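Local coordinates for carboxypeptidase Y inhibitor (PDB 1WPX), which inhibits the serine protease carboxypeptidase Y specifically and potently, as a member of the phosphatidylethanolamine-binding protein family, at residues V39-S44 with E56-K61; F66-Q71 with E133-E138; L89-M94 with Y169-G174; L113-L118 with F139-S144; V165-K170 with V210-F215. One frame throughout, in Å; residues are numbered along the deposited sequence.

Contact 5 lies deepest, about 3 Å from centre of contact to centre of chain, and pairs strands 162-170 and 208-217. Contact 3 is also buried and carries strand 162-170 on to strand 90-96, so contacts 3 and 5 share Tyr169 and Lys170. Contacts 2 and 4 are partly buried and both use strand 134-140, the former as regular antiparallel sheet, the latter where it runs out into a loop with no hydrogen bond across. Contact 1, at the surface, joins two loop regions through one tyrosine ring and one lysine. Strand pairing carries contacts 2, 3 and 5 whatever their depth; contacts 1 and 4, where chain leaves the strands, rest on a few side chains and turns.

Contact 1: V39-S44 with E56-K61; sequences VEYSSS and EKARSK
The end of strand 35-40 turns a corner at Tyr41 and faces the loop that follows a short 3-10 segment, with the CA atoms of Tyr41 and Ala58 6.2 Å apart and no backbone hydrogen bond across. Tyr41 and Ser42 both face Ala45 here, a classic beta bulge. Tyr41 CG stands anti to the carbonyl carbon (chi1 -76°), which sends the ring across to residues 57-60. Ala58 lies over one face, its CA 3.7 Å from the centroid of the Tyr41 ring in a CH-pi contact displaced toward the rim, while its CB sits 3.6 Å from Tyr41 CZ. At the ring edge, in the plane, the carbonyl oxygen of Ser60 comes to 3.2 Å from Tyr41 CE1. The phenol OH bonds to Tyr150 OH, and Tyr150 also bonds to the carbonyl of Ala58, so one outside residue ties both segments. An alanine in place of Tyr41 would probably loosen the corner, since the cover over Ala58 and the bond to Tyr150 would both go. Farther out, the chain of Lys57 runs extended until it bends at chi4 (-69°), bringing NZ 2.8 Å from Ser44 OG, to which it donates. One aromatic face inside and one exposed ammonium-hydroxyl bond outside hold this surface corner, a charge paired with a neutral acceptor.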
# COMPACT_ATOMS: atom_id res chain seq x y z
N VAL B 39 -16.44 5.48 3.82
CA VAL B 39 -17.39 4.91 4.75
C VAL B 39 -16.60 4.26 5.87
O VAL B 39 -15.56 3.64 5.63
CB VAL B 39 -18.27 3.86 4.05
CG1 VAL B 39 -19.36 3.36 4.99
CG2 VAL B 39 -18.88 4.45 2.77
N GLU B 40 -17.10 4.38 7.10
CA GLU B 40 -16.43 3.80 8.25
C GLU B 40 -17.40 3.45 9.38
O GLU B 40 -18.35 4.18 9.64
CB GLU B 40 -15.39 4.78 8.78
CG GLU B 40 -14.66 4.29 10.00
CD GLU B 40 -13.82 5.37 10.62
OE1 GLU B 40 -14.39 6.39 11.06
OE2 GLU B 40 -12.58 5.19 10.67
N TYR B 41 -17.16 2.32 10.03
CA TYR B 41 -18.00 1.88 11.14
C TYR B 41 -17.35 2.36 12.42
O TYR B 41 -18.03 2.78 13.36
CB TYR B 41 -18.11 0.36 11.15
CG TYR B 41 -19.04 -0.16 10.09
CD1 TYR B 41 -20.42 -0.14 10.27
CD2 TYR B 41 -18.55 -0.65 8.88
CE1 TYR B 41 -21.29 -0.61 9.28
CE2 TYR B 41 -19.40 -1.11 7.88
CZ TYR B 41 -20.77 -1.09 8.09
OH TYR B 41 -21.61 -1.55 7.12
N SER B 42 -16.03 2.30 12.45
CA SER B 42 -15.23 2.74 13.59
C SER B 42 -13.79 2.89 13.12
O SER B 42 -13.42 2.35 12.08
CB SER B 42 -15.31 1.73 14.74
OG SER B 42 -14.72 0.50 14.38
N SER B 43 -12.99 3.63 13.88
CA SER B 43 -11.60 3.86 13.50
C SER B 43 -10.88 2.59 13.09
O SER B 43 -9.90 2.63 12.34
CB SER B 43 -10.85 4.54 14.66
OG SER B 43 -10.77 3.70 15.80
N SER B 44 -11.38 1.44 13.55
CA SER B 44 -10.75 0.17 13.21
C SER B 44 -11.56 -0.60 12.17
O SER B 44 -11.18 -1.70 11.77
CB SER B 44 -10.60 -0.69 14.46
OG SER B 44 -11.87 -1.11 14.94
N GLU B 56 -19.56 -8.50 13.34
CA GLU B 56 -19.94 -7.74 14.53
C GLU B 56 -19.55 -6.28 14.51
O GLU B 56 -20.13 -5.46 15.22
CB GLU B 56 -19.37 -8.40 15.80
CG GLU B 56 -17.87 -8.58 15.79
CD GLU B 56 -17.41 -9.79 14.98
OE1 GLU B 56 -16.18 -9.99 14.88
OE2 GLU B 56 -18.28 -10.55 14.47
N LYS B 57 -18.55 -5.93 13.70
CA LYS B 57 -18.13 -4.54 13.61
C LYS B 57 -19.07 -3.73 12.73
O LYS B 57 -19.20 -2.52 12.91
CB LYS B 57 -16.69 -4.45 13.09
CG LYS B 57 -15.65 -4.67 14.18
CD LYS B 57 -14.24 -4.63 13.62
CE LYS B 57 -13.18 -4.70 14.72
NZ LYS B 57 -13.17 -3.46 15.56
N ALA B 58 -19.74 -4.40 11.79
CA ALA B 58 -20.68 -3.74 10.89
C ALA B 58 -22.10 -3.86 11.44
O ALA B 58 -23.08 -3.89 10.69
CB ALA B 58 -20.60 -4.37 9.51
N ARG B 59 -22.19 -3.91 12.76
CA ARG B 59 -23.47 -4.06 13.46
C ARG B 59 -24.37 -2.82 13.42
O ARG B 59 -25.57 -2.93 13.23
CB ARG B 59 -23.19 -4.46 14.91
CG ARG B 59 -24.36 -5.06 15.64
CD ARG B 59 -24.00 -5.36 17.09
NE ARG B 59 -23.39 -4.20 17.74
CZ ARG B 59 -23.38 -4.00 19.06
NH1 ARG B 59 -23.95 -4.87 19.87
NH2 ARG B 59 -22.79 -2.91 19.56
N SER B 60 -23.79 -1.63 13.61
CA SER B 60 -24.56 -0.40 13.59
C SER B 60 -24.37 0.37 12.29
O SER B 60 -23.57 -0.03 11.45
CB SER B 60 -24.17 0.49 14.77
OG SER B 60 -24.36 -0.19 16.00
N LYS B 61 -25.10 1.46 12.11
CA LYS B 61 -24.98 2.24 10.89
C LYS B 61 -23.65 2.98 10.84
O LYS B 61 -23.22 3.59 11.82
CB LYS B 61 -26.14 3.23 10.75
CG LYS B 61 -26.19 3.87 9.37
CD LYS B 61 -27.51 4.59 9.08
CE LYS B 61 -27.63 5.91 9.81
NZ LYS B 61 -28.86 6.63 9.37

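Contact 2: F66-Q71 with E133-E138; sequences FTFNKQ and EFFASE
Ser137 OG is the best-held polar atom, gripped by two bonds: it donates to Glu138 O at 2.8 Å, on a lone pair in the carbonyl plane, and is bonded to Asn122 N. Around it runs a series of antiparallel pairs in which Phe66 and Phe68 exchange backbone bonds with Ser137 and Phe135, and Lys70 N to Glu133 O carries the bonding on. The straightest, Phe66 N to Ser137 O, has an angle of 177° at the hydrogen; Phe68 N meets Phe135 O at 2.7 Å, nearly along the C=O axis. On the face of Phe66 and Phe68, the Phe135 ring takes the crowded position (chi1 69°), so that Phe68 CB lies 3.7 Å from the Phe135 ring centroid, above the face. The two rings are near parallel but barely overlap. On the other face, Thr67 CG2 touches Phe134 CE1, and an aromatic side chain of another protein chain meets Phe134 edge-to-face. Backbone bonds fix the register, leaving one face to aromatic packing and the other to the partner protein.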
# COMPACT_ATOMS: atom_id res chain seq x y z
N PHE B 66 -18.24 12.38 1.47
CA PHE B 66 -18.15 12.43 0.01
C PHE B 66 -17.08 13.42 -0.39
O PHE B 66 -17.07 14.56 0.05
CB PHE B 66 -19.50 12.85 -0.58
CG PHE B 66 -19.48 12.99 -2.08
CD1 PHE B 66 -19.10 11.92 -2.89
CD2 PHE B 66 -19.85 14.18 -2.69
CE1 PHE B 66 -19.10 12.04 -4.28
CE2 PHE B 66 -19.85 14.32 -4.08
CZ PHE B 66 -19.47 13.24 -4.87
N THR B 67 -16.14 12.97 -1.21
CA THR B 67 -15.09 13.84 -1.68
C THR B 67 -15.30 14.03 -3.16
O THR B 67 -15.26 13.08 -3.94
CB THR B 67 -13.69 13.24 -1.43
OG1 THR B 67 -13.37 13.31 -0.04
CG2 THR B 67 -12.63 14.00 -2.21
N PHE B 68 -15.57 15.27 -3.54
CA PHE B 68 -15.77 15.57 -4.95
C PHE B 68 -14.48 16.15 -5.49
O PHE B 68 -13.81 16.96 -4.84
CB PHE B 68 -16.92 16.57 -5.14
CG PHE B 68 -17.00 17.13 -6.53
CD1 PHE B 68 -16.41 18.35 -6.83
CD2 PHE B 68 -17.65 16.43 -7.54
CE1 PHE B 68 -16.45 18.87 -8.13
CE2 PHE B 68 -17.69 16.93 -8.85
CZ PHE B 68 -17.09 18.15 -9.14
N ASN B 69 -14.11 15.70 -6.68
CA ASN B 69 -12.90 16.17 -7.33
C ASN B 69 -13.20 16.42 -8.80
O ASN B 69 -13.26 15.48 -9.59
CB ASN B 69 -11.79 15.13 -7.21
CG ASN B 69 -10.51 15.57 -7.88
OD1 ASN B 69 -9.98 16.64 -7.58
ND2 ASN B 69 -10.00 14.75 -8.79
N LYS B 70 -13.39 17.69 -9.16
CA LYS B 70 -13.67 18.04 -10.55
C LYS B 70 -12.43 17.73 -11.36
O LYS B 70 -11.55 18.58 -11.53
CB LYS B 70 -14.02 19.52 -10.67
CG LYS B 70 -14.11 20.01 -12.11
CD LYS B 70 -14.52 21.48 -12.16
CE LYS B 70 -14.23 22.08 -13.52
NZ LYS B 70 -12.76 22.09 -13.80
N GLN B 71 -12.36 16.49 -11.84
CA GLN B 71 -11.22 16.04 -12.62
C GLN B 71 -11.44 14.57 -12.92
O GLN B 71 -11.12 14.09 -14.01
CB GLN B 71 -9.92 16.24 -11.82
CG GLN B 71 -8.67 16.28 -12.67
CD GLN B 71 -8.37 14.95 -13.34
OE1 GLN B 71 -7.72 14.90 -14.38
NE2 GLN B 71 -8.82 13.86 -12.72
N GLU B 133 -12.41 22.29 -9.01
CA GLU B 133 -13.34 22.12 -7.91
C GLU B 133 -12.93 20.91 -7.07
O GLU B 133 -12.54 19.86 -7.60
CB GLU B 133 -14.76 21.90 -8.45
CG GLU B 133 -15.28 23.03 -9.31
CD GLU B 133 -15.67 24.24 -8.49
OE1 GLU B 133 -14.88 24.65 -7.62
OE2 GLU B 133 -16.77 24.80 -8.74
N PHE B 134 -13.01 21.07 -5.76
CA PHE B 134 -12.65 20.00 -4.84
C PHE B 134 -13.22 20.28 -3.46
O PHE B 134 -13.20 21.41 -2.99
CB PHE B 134 -11.13 19.88 -4.73
CG PHE B 134 -10.68 18.95 -3.62
CD1 PHE B 134 -10.54 17.58 -3.86
CD2 PHE B 134 -10.46 19.44 -2.34
CE1 PHE B 134 -10.20 16.71 -2.82
CE2 PHE B 134 -10.12 18.58 -1.30
CZ PHE B 134 -9.99 17.21 -1.54
N PHE B 135 -13.70 19.23 -2.80
CA PHE B 135 -14.23 19.35 -1.45
C PHE B 135 -14.60 18.01 -0.86
O PHE B 135 -15.03 17.09 -1.58
CB PHE B 135 -15.44 20.29 -1.40
CG PHE B 135 -16.68 19.75 -2.08
CD1 PHE B 135 -17.43 18.75 -1.48
CD2 PHE B 135 -17.08 20.26 -3.31
CE1 PHE B 135 -18.58 18.26 -2.10
CE2 PHE B 135 -18.22 19.77 -3.94
CZ PHE B 135 -18.97 18.77 -3.33
N ALA B 136 -14.43 17.89 0.44
CA ALA B 136 -14.76 16.68 1.16
C ALA B 136 -15.82 17.11 2.16
O ALA B 136 -15.62 18.08 2.89
CB ALA B 136 -13.55 16.14 1.89
N SER B 137 -16.95 16.41 2.17
CA SER B 137 -18.02 16.77 3.09
C SER B 137 -18.82 15.58 3.59
O SER B 137 -18.96 14.57 2.90
CB SER B 137 -18.97 17.76 2.41
OG SER B 137 -20.12 17.98 3.23
N GLU B 138 -19.33 15.72 4.80
CA GLU B 138 -20.16 14.69 5.40
C GLU B 138 -21.59 15.09 5.08
O GLU B 138 -21.83 16.15 4.51
CB GLU B 138 -19.94 14.64 6.90
CG GLU B 138 -18.51 14.34 7.27
CD GLU B 138 -18.34 14.10 8.75
OE1 GLU B 138 -18.68 15.01 9.54
OE2 GLU B 138 -17.87 12.99 9.12

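Contact 3: L89-M94 with Y169-G174; sequences LFTLVM and YKQPKG
Three backbone bonds lead: Thr91 and Tyr169 exchange a pair, 2.8 Å both from Thr91 N to Tyr169 O and from Tyr169 N to Thr91 O, and the Gln171 N-H donates to Leu89 O, nearly along the C=O axis. The side chains add one more. Thr91 OG1 donates to Gln171 OE1 at 2.9 Å, on a lone pair in the amide plane, and Asp117 N also bonds to this OE1, so two donors fix the amide oxygen. Gln171 reaches that point with CG anti to the carbonyl carbon (chi1 -57°) and the chain extended beyond it. A leucine in place of Gln171 would probably leave the Thr91 hydroxyl and the Asp117 N-H without this shared acceptor in a buried setting. Gln171 NE2 comes to 3.5 Å from Leu89 CB while making a weak bond to Val175 O. On the face away from Thr91 and Tyr169, Phe90 CE2 meets Lys170 CB at 4.2 Å; back on the face of Thr91, Val93 CG2 brushes Tyr169 CE1 at 4.4 Å. Helix 198-203 lies against Tyr169 and Val93 through Val198, while strand 110-120 flanks strand 90-96 along its other edge, making it an inner strand of the antiparallel sheet.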
# COMPACT_ATOMS: atom_id res chain seq x y z
N LEU B 89 -29.95 16.77 -3.48
CA LEU B 89 -30.38 15.86 -2.44
C LEU B 89 -29.84 14.50 -2.84
O LEU B 89 -29.88 14.13 -4.02
CB LEU B 89 -31.91 15.83 -2.36
CG LEU B 89 -32.58 17.09 -1.80
CD1 LEU B 89 -34.09 16.89 -1.80
CD2 LEU B 89 -32.08 17.36 -0.39
N PHE B 90 -29.32 13.74 -1.88
CA PHE B 90 -28.76 12.44 -2.21
C PHE B 90 -29.44 11.25 -1.55
O PHE B 90 -30.18 11.39 -0.56
CB PHE B 90 -27.27 12.40 -1.86
CG PHE B 90 -26.46 13.47 -2.53
CD1 PHE B 90 -26.41 14.76 -1.99
CD2 PHE B 90 -25.78 13.20 -3.71
CE1 PHE B 90 -25.68 15.76 -2.62
CE2 PHE B 90 -25.05 14.20 -4.36
CZ PHE B 90 -25.00 15.48 -3.81
N THR B 91 -29.19 10.07 -2.12
CA THR B 91 -29.72 8.82 -1.61
C THR B 91 -28.55 7.87 -1.40
O THR B 91 -27.73 7.65 -2.30
CB THR B 91 -30.74 8.19 -2.58
OG1 THR B 91 -32.01 8.82 -2.41
CG2 THR B 91 -30.87 6.69 -2.31
N LEU B 92 -28.49 7.30 -0.21
CA LEU B 92 -27.43 6.37 0.17
C LEU B 92 -28.03 4.97 0.29
O LEU B 92 -28.94 4.74 1.09
CB LEU B 92 -26.83 6.82 1.50
CG LEU B 92 -25.38 6.49 1.82
CD1 LEU B 92 -24.50 6.59 0.58
CD2 LEU B 92 -24.91 7.47 2.88
N VAL B 93 -27.50 4.05 -0.50
CA VAL B 93 -27.97 2.67 -0.51
C VAL B 93 -26.92 1.65 -0.07
O VAL B 93 -25.73 1.86 -0.24
CB VAL B 93 -28.44 2.28 -1.94
CG1 VAL B 93 -28.72 0.78 -2.02
CG2 VAL B 93 -29.68 3.07 -2.31
N MET B 94 -27.38 0.54 0.51
CA MET B 94 -26.50 -0.55 0.90
C MET B 94 -27.17 -1.85 0.48
O MET B 94 -28.27 -2.16 0.93
CB MET B 94 -26.24 -0.58 2.40
CG MET B 94 -25.15 -1.60 2.76
SD MET B 94 -24.82 -1.77 4.53
CE MET B 94 -24.79 -3.55 4.69
N TYR B 169 -26.41 8.13 -4.67
CA TYR B 169 -27.13 8.64 -5.83
C TYR B 169 -27.57 10.09 -5.66
O TYR B 169 -27.87 10.53 -4.55
CB TYR B 169 -28.39 7.81 -6.10
CG TYR B 169 -28.14 6.41 -6.60
CD1 TYR B 169 -27.97 5.35 -5.70
CD2 TYR B 169 -28.10 6.13 -7.96
CE1 TYR B 169 -27.77 4.05 -6.16
CE2 TYR B 169 -27.90 4.84 -8.44
CZ TYR B 169 -27.73 3.80 -7.53
OH TYR B 169 -27.56 2.51 -7.99
N LYS B 170 -27.60 10.82 -6.76
CA LYS B 170 -28.07 12.20 -6.74
C LYS B 170 -29.52 12.13 -7.19
O LYS B 170 -29.81 11.52 -8.21
CB LYS B 170 -27.28 13.07 -7.72
CG LYS B 170 -27.83 14.48 -7.80
CD LYS B 170 -27.34 15.21 -9.03
CE LYS B 170 -28.03 16.56 -9.17
NZ LYS B 170 -27.54 17.34 -10.35
N GLN B 171 -30.43 12.73 -6.42
CA GLN B 171 -31.84 12.71 -6.77
C GLN B 171 -32.15 13.82 -7.78
O GLN B 171 -31.44 14.83 -7.81
CB GLN B 171 -32.70 12.92 -5.51
CG GLN B 171 -32.43 11.88 -4.43
CD GLN B 171 -33.17 12.16 -3.13
OE1 GLN B 171 -32.94 11.50 -2.12
NE2 GLN B 171 -34.07 13.14 -3.16
N PRO B 172 -33.19 13.64 -8.61
CA PRO B 172 -33.55 14.66 -9.61
C PRO B 172 -33.96 15.91 -8.83
O PRO B 172 -34.60 15.81 -7.78
CB PRO B 172 -34.75 14.04 -10.33
CG PRO B 172 -34.63 12.57 -10.06
CD PRO B 172 -34.14 12.52 -8.64
N LYS B 173 -33.63 17.09 -9.35
CA LYS B 173 -33.97 18.32 -8.64
C LYS B 173 -35.46 18.48 -8.30
O LYS B 173 -36.34 18.24 -9.14
CB LYS B 173 -33.49 19.54 -9.43
CG LYS B 173 -33.75 20.85 -8.70
CD LYS B 173 -33.02 22.01 -9.36
CE LYS B 173 -33.08 23.27 -8.50
NZ LYS B 173 -32.24 24.36 -9.08
N GLY B 174 -35.72 18.88 -7.06
CA GLY B 174 -37.07 19.10 -6.62
C GLY B 174 -37.89 17.89 -6.22
O GLY B 174 -38.96 18.04 -5.63

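Contact 4: L113-L118 with F139-S144; sequences LVECDL and FNTKGS
Apolar contact centres on Leu118, whose CG is anti to the carbonyl carbon (chi1 -78°). Its CD2 branch does the touching, reaching Ser144 CB at 3.9 Å and Phe139 CB at 4.1 Å, with the Leu118 and Phe139 side chains crossing at about a right angle. Among polar groups, no hydrogen bond passes between residues 113-118 and 139-144. Instead the loop braces itself: Ser144 OG, in the crowded position between backbone N and carbonyl carbon (chi1 62°), donates to Thr141 O at 2.6 Å, on a lone pair, and Ser144 N gives a second, longer bond to that oxygen. Two donors from one residue thus pin the Thr141 carbonyl. The carboxylate of Glu115 approaches this group, with OE2 3.4 Å from Ser144 OG, while its OE1 makes a weak, long ion pair with Lys61. A CA-H...O contact is weaker: Ser144 CA lies 3.5 Å from Asp117 O. Asp117, at positive phi (57°), opens a G1 beta bulge with Leu118, both facing Phe90; its carboxylate is held by Ser177. Strand 90-96 flanks residues 113-118 along one edge, and strand 145-148, just after Ser144, pairs with strand 110-120 as well.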
# COMPACT_ATOMS: atom_id res chain seq x y z
N LEU B 113 -30.02 -0.98 3.47
CA LEU B 113 -30.20 0.41 3.86
C LEU B 113 -30.56 1.29 2.68
O LEU B 113 -30.12 1.04 1.55
CB LEU B 113 -28.91 0.90 4.53
CG LEU B 113 -28.69 2.33 5.02
CD1 LEU B 113 -28.35 3.22 3.86
CD2 LEU B 113 -29.91 2.83 5.77
N VAL B 114 -31.38 2.30 2.95
CA VAL B 114 -31.82 3.26 1.94
C VAL B 114 -32.22 4.56 2.62
O VAL B 114 -33.30 4.66 3.18
CB VAL B 114 -33.03 2.75 1.14
CG1 VAL B 114 -33.54 3.87 0.23
CG2 VAL B 114 -32.65 1.56 0.30
N GLU B 115 -31.33 5.54 2.58
CA GLU B 115 -31.57 6.85 3.17
C GLU B 115 -31.73 7.87 2.05
O GLU B 115 -30.91 7.92 1.13
CB GLU B 115 -30.39 7.26 4.04
CG GLU B 115 -30.67 7.28 5.51
CD GLU B 115 -29.56 7.96 6.26
OE1 GLU B 115 -28.43 7.43 6.23
OE2 GLU B 115 -29.81 9.02 6.86
N CYS B 116 -32.76 8.70 2.14
CA CYS B 116 -33.00 9.70 1.10
C CYS B 116 -33.10 11.12 1.61
O CYS B 116 -33.16 11.36 2.82
CB CYS B 116 -34.27 9.35 0.32
SG CYS B 116 -34.34 7.65 -0.25
N ASP B 117 -33.13 12.06 0.67
CA ASP B 117 -33.23 13.47 0.97
C ASP B 117 -32.09 13.91 1.88
O ASP B 117 -32.31 14.61 2.88
CB ASP B 117 -34.58 13.78 1.62
CG ASP B 117 -35.73 13.07 0.94
OD1 ASP B 117 -35.86 13.17 -0.31
OD2 ASP B 117 -36.52 12.41 1.65
N LEU B 118 -30.88 13.49 1.54
CA LEU B 118 -29.68 13.82 2.28
C LEU B 118 -29.02 15.00 1.60
O LEU B 118 -28.94 15.05 0.38
CB LEU B 118 -28.69 12.65 2.25
CG LEU B 118 -28.89 11.44 3.15
CD1 LEU B 118 -28.12 10.25 2.59
CD2 LEU B 118 -28.41 11.78 4.56
N PHE B 139 -22.55 14.26 5.45
CA PHE B 139 -23.93 14.57 5.16
C PHE B 139 -24.67 15.16 6.35
O PHE B 139 -24.29 14.94 7.50
CB PHE B 139 -24.65 13.32 4.68
CG PHE B 139 -24.10 12.78 3.41
CD1 PHE B 139 -24.41 13.38 2.19
CD2 PHE B 139 -23.23 11.70 3.42
CE1 PHE B 139 -23.84 12.92 1.01
CE2 PHE B 139 -22.65 11.23 2.24
CZ PHE B 139 -22.97 11.84 1.03
N ASN B 140 -25.70 15.93 6.05
CA ASN B 140 -26.53 16.51 7.09
C ASN B 140 -27.68 15.52 7.20
O ASN B 140 -28.55 15.45 6.32
CB ASN B 140 -27.04 17.88 6.69
CG ASN B 140 -27.81 18.56 7.80
OD1 ASN B 140 -28.18 19.73 7.69
ND2 ASN B 140 -28.04 17.84 8.88
N THR B 141 -27.66 14.75 8.28
CA THR B 141 -28.66 13.72 8.55
C THR B 141 -30.05 14.24 8.93
O THR B 141 -31.04 13.52 8.80
CB THR B 141 -28.15 12.79 9.66
OG1 THR B 141 -28.98 11.62 9.73
CG2 THR B 141 -28.18 13.50 11.02
N LYS B 142 -30.11 15.48 9.40
CA LYS B 142 -31.37 16.10 9.83
C LYS B 142 -32.63 15.77 9.02
O LYS B 142 -33.36 14.82 9.33
CB LYS B 142 -31.21 17.63 9.88
CG LYS B 142 -30.25 18.13 10.93
CD LYS B 142 -30.64 17.64 12.31
CE LYS B 142 -29.58 18.01 13.33
NZ LYS B 142 -29.81 17.33 14.64
N GLY B 143 -32.89 16.57 7.99
CA GLY B 143 -34.08 16.36 7.19
C GLY B 143 -34.15 15.15 6.27
O GLY B 143 -34.89 15.17 5.30
N SER B 144 -33.40 14.10 6.57
CA SER B 144 -33.42 12.93 5.70
C SER B 144 -34.60 12.01 6.01
O SER B 144 -35.27 12.17 7.03
CB SER B 144 -32.11 12.15 5.82
OG SER B 144 -31.92 11.67 7.14

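Contact 5: V165-K170 with V210-F215; sequences VFLLYK and VASNFF
Ser212 turns OG anti to its backbone N (chi1 178°), which lays the hydroxyl back on the facing strand, where it donates to Phe166 O at 2.9 Å. Asn213 N bonds to the same carbonyl, so Phe166 O is gripped twice. Phe215 takes the crowded first torsion (chi1 72°), and Phe166 has CG anti to its carbonyl carbon (chi1 -71°); together these bring Phe166 CE1 into the plane at the edge of the Phe215 ring, 3.8 Å from Phe215 CE2. Strands 162-170 and 208-217 pair antiparallel near the centre of the chain, with strand 90-96 on the other edge of 162-170. A classic beta bulge sets Val210 and Ala211 both against Leu168, whose carbonyl takes a bond from Val210 N at 2.8 Å and a weak one from Ala211 N. Val165 CG2 and Phe214 CB lie side by side. The buried serine hydroxyl donates its hydrogen bond to a backbone carbonyl, supplementing the strand pairing, and the side chains on the two faces meet chiefly by apolar contact.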
# COMPACT_ATOMS: atom_id res chain seq x y z
N VAL B 165 -22.26 -3.62 -0.79
CA VAL B 165 -22.05 -2.42 -1.59
C VAL B 165 -22.80 -1.14 -1.22
O VAL B 165 -24.03 -1.10 -1.18
CB VAL B 165 -22.34 -2.73 -3.07
CG1 VAL B 165 -21.84 -1.60 -3.96
CG2 VAL B 165 -21.67 -4.05 -3.46
N PHE B 166 -22.04 -0.07 -0.98
CA PHE B 166 -22.62 1.24 -0.68
C PHE B 166 -22.66 2.03 -1.98
O PHE B 166 -21.67 2.05 -2.73
CB PHE B 166 -21.78 2.00 0.34
CG PHE B 166 -21.87 1.44 1.73
CD1 PHE B 166 -20.84 0.64 2.24
CD2 PHE B 166 -22.97 1.71 2.53
CE1 PHE B 166 -20.91 0.13 3.53
CE2 PHE B 166 -23.05 1.20 3.82
CZ PHE B 166 -22.02 0.41 4.33
N LEU B 167 -23.79 2.68 -2.26
CA LEU B 167 -23.94 3.49 -3.47
C LEU B 167 -24.57 4.85 -3.16
O LEU B 167 -25.58 4.93 -2.45
CB LEU B 167 -24.79 2.76 -4.51
CG LEU B 167 -24.34 1.37 -4.96
CD1 LEU B 167 -25.02 0.33 -4.10
CD2 LEU B 167 -24.70 1.15 -6.41
N LEU B 168 -23.96 5.91 -3.69
CA LEU B 168 -24.47 7.26 -3.48
C LEU B 168 -25.13 7.77 -4.77
O LEU B 168 -24.50 7.82 -5.82
CB LEU B 168 -23.34 8.20 -3.07
CG LEU B 168 -23.77 9.64 -2.75
CD1 LEU B 168 -24.59 9.63 -1.48
CD2 LEU B 168 -22.56 10.54 -2.58
N TYR B 169 -26.41 8.13 -4.67
CA TYR B 169 -27.13 8.64 -5.83
C TYR B 169 -27.57 10.09 -5.66
O TYR B 169 -27.87 10.53 -4.55
CB TYR B 169 -28.39 7.81 -6.10
CG TYR B 169 -28.14 6.41 -6.60
CD1 TYR B 169 -27.97 5.35 -5.70
CD2 TYR B 169 -28.10 6.13 -7.96
CE1 TYR B 169 -27.77 4.05 -6.16
CE2 TYR B 169 -27.90 4.84 -8.44
CZ TYR B 169 -27.73 3.80 -7.53
OH TYR B 169 -27.56 2.51 -7.99
N LYS B 170 -27.60 10.82 -6.76
CA LYS B 170 -28.07 12.20 -6.74
C LYS B 170 -29.52 12.13 -7.19
O LYS B 170 -29.81 11.52 -8.21
CB LYS B 170 -27.28 13.07 -7.72
CG LYS B 170 -27.83 14.48 -7.80
CD LYS B 170 -27.34 15.21 -9.03
CE LYS B 170 -28.03 16.56 -9.17
NZ LYS B 170 -27.54 17.34 -10.35
N VAL B 210 -23.40 8.42 -8.28
CA VAL B 210 -22.26 9.32 -8.17
C VAL B 210 -21.01 8.67 -7.59
O VAL B 210 -19.90 9.01 -7.97
CB VAL B 210 -22.63 10.58 -7.33
CG1 VAL B 210 -21.38 11.37 -6.98
CG2 VAL B 210 -23.57 11.47 -8.12
N ALA B 211 -21.19 7.72 -6.66
CA ALA B 211 -20.05 7.06 -6.04
C ALA B 211 -20.41 5.71 -5.43
O ALA B 211 -21.59 5.38 -5.28
CB ALA B 211 -19.45 7.95 -4.97
N SER B 212 -19.38 4.94 -5.09
CA SER B 212 -19.56 3.62 -4.50
C SER B 212 -18.31 3.07 -3.80
O SER B 212 -17.19 3.28 -4.24
CB SER B 212 -20.00 2.62 -5.57
OG SER B 212 -20.13 1.32 -5.02
N ASN B 213 -18.52 2.36 -2.70
CA ASN B 213 -17.45 1.73 -1.93
C ASN B 213 -18.03 0.39 -1.49
O ASN B 213 -19.24 0.18 -1.58
CB ASN B 213 -17.10 2.56 -0.71
CG ASN B 213 -15.71 2.25 -0.16
OD1 ASN B 213 -15.13 1.21 -0.47
ND2 ASN B 213 -15.18 3.14 0.66
N PHE B 214 -17.20 -0.53 -1.03
CA PHE B 214 -17.73 -1.82 -0.60
C PHE B 214 -16.73 -2.62 0.23
O PHE B 214 -15.54 -2.31 0.28
CB PHE B 214 -18.14 -2.65 -1.82
CG PHE B 214 -16.98 -3.23 -2.57
CD1 PHE B 214 -16.75 -4.60 -2.57
CD2 PHE B 214 -16.09 -2.40 -3.25
CE1 PHE B 214 -15.65 -5.14 -3.22
CE2 PHE B 214 -14.98 -2.93 -3.90
CZ PHE B 214 -14.76 -4.30 -3.88
N PHE B 215 -17.24 -3.64 0.90
CA PHE B 215 -16.40 -4.49 1.73
C PHE B 215 -16.94 -5.91 1.71
O PHE B 215 -18.02 -6.16 1.16
CB PHE B 215 -16.34 -3.94 3.17
CG PHE B 215 -17.62 -4.13 3.96
CD1 PHE B 215 -17.79 -5.26 4.76
CD2 PHE B 215 -18.61 -3.16 3.96
CE1 PHE B 215 -18.94 -5.41 5.56
CE2 PHE B 215 -19.77 -3.29 4.75
CZ PHE B 215 -19.93 -4.42 5.55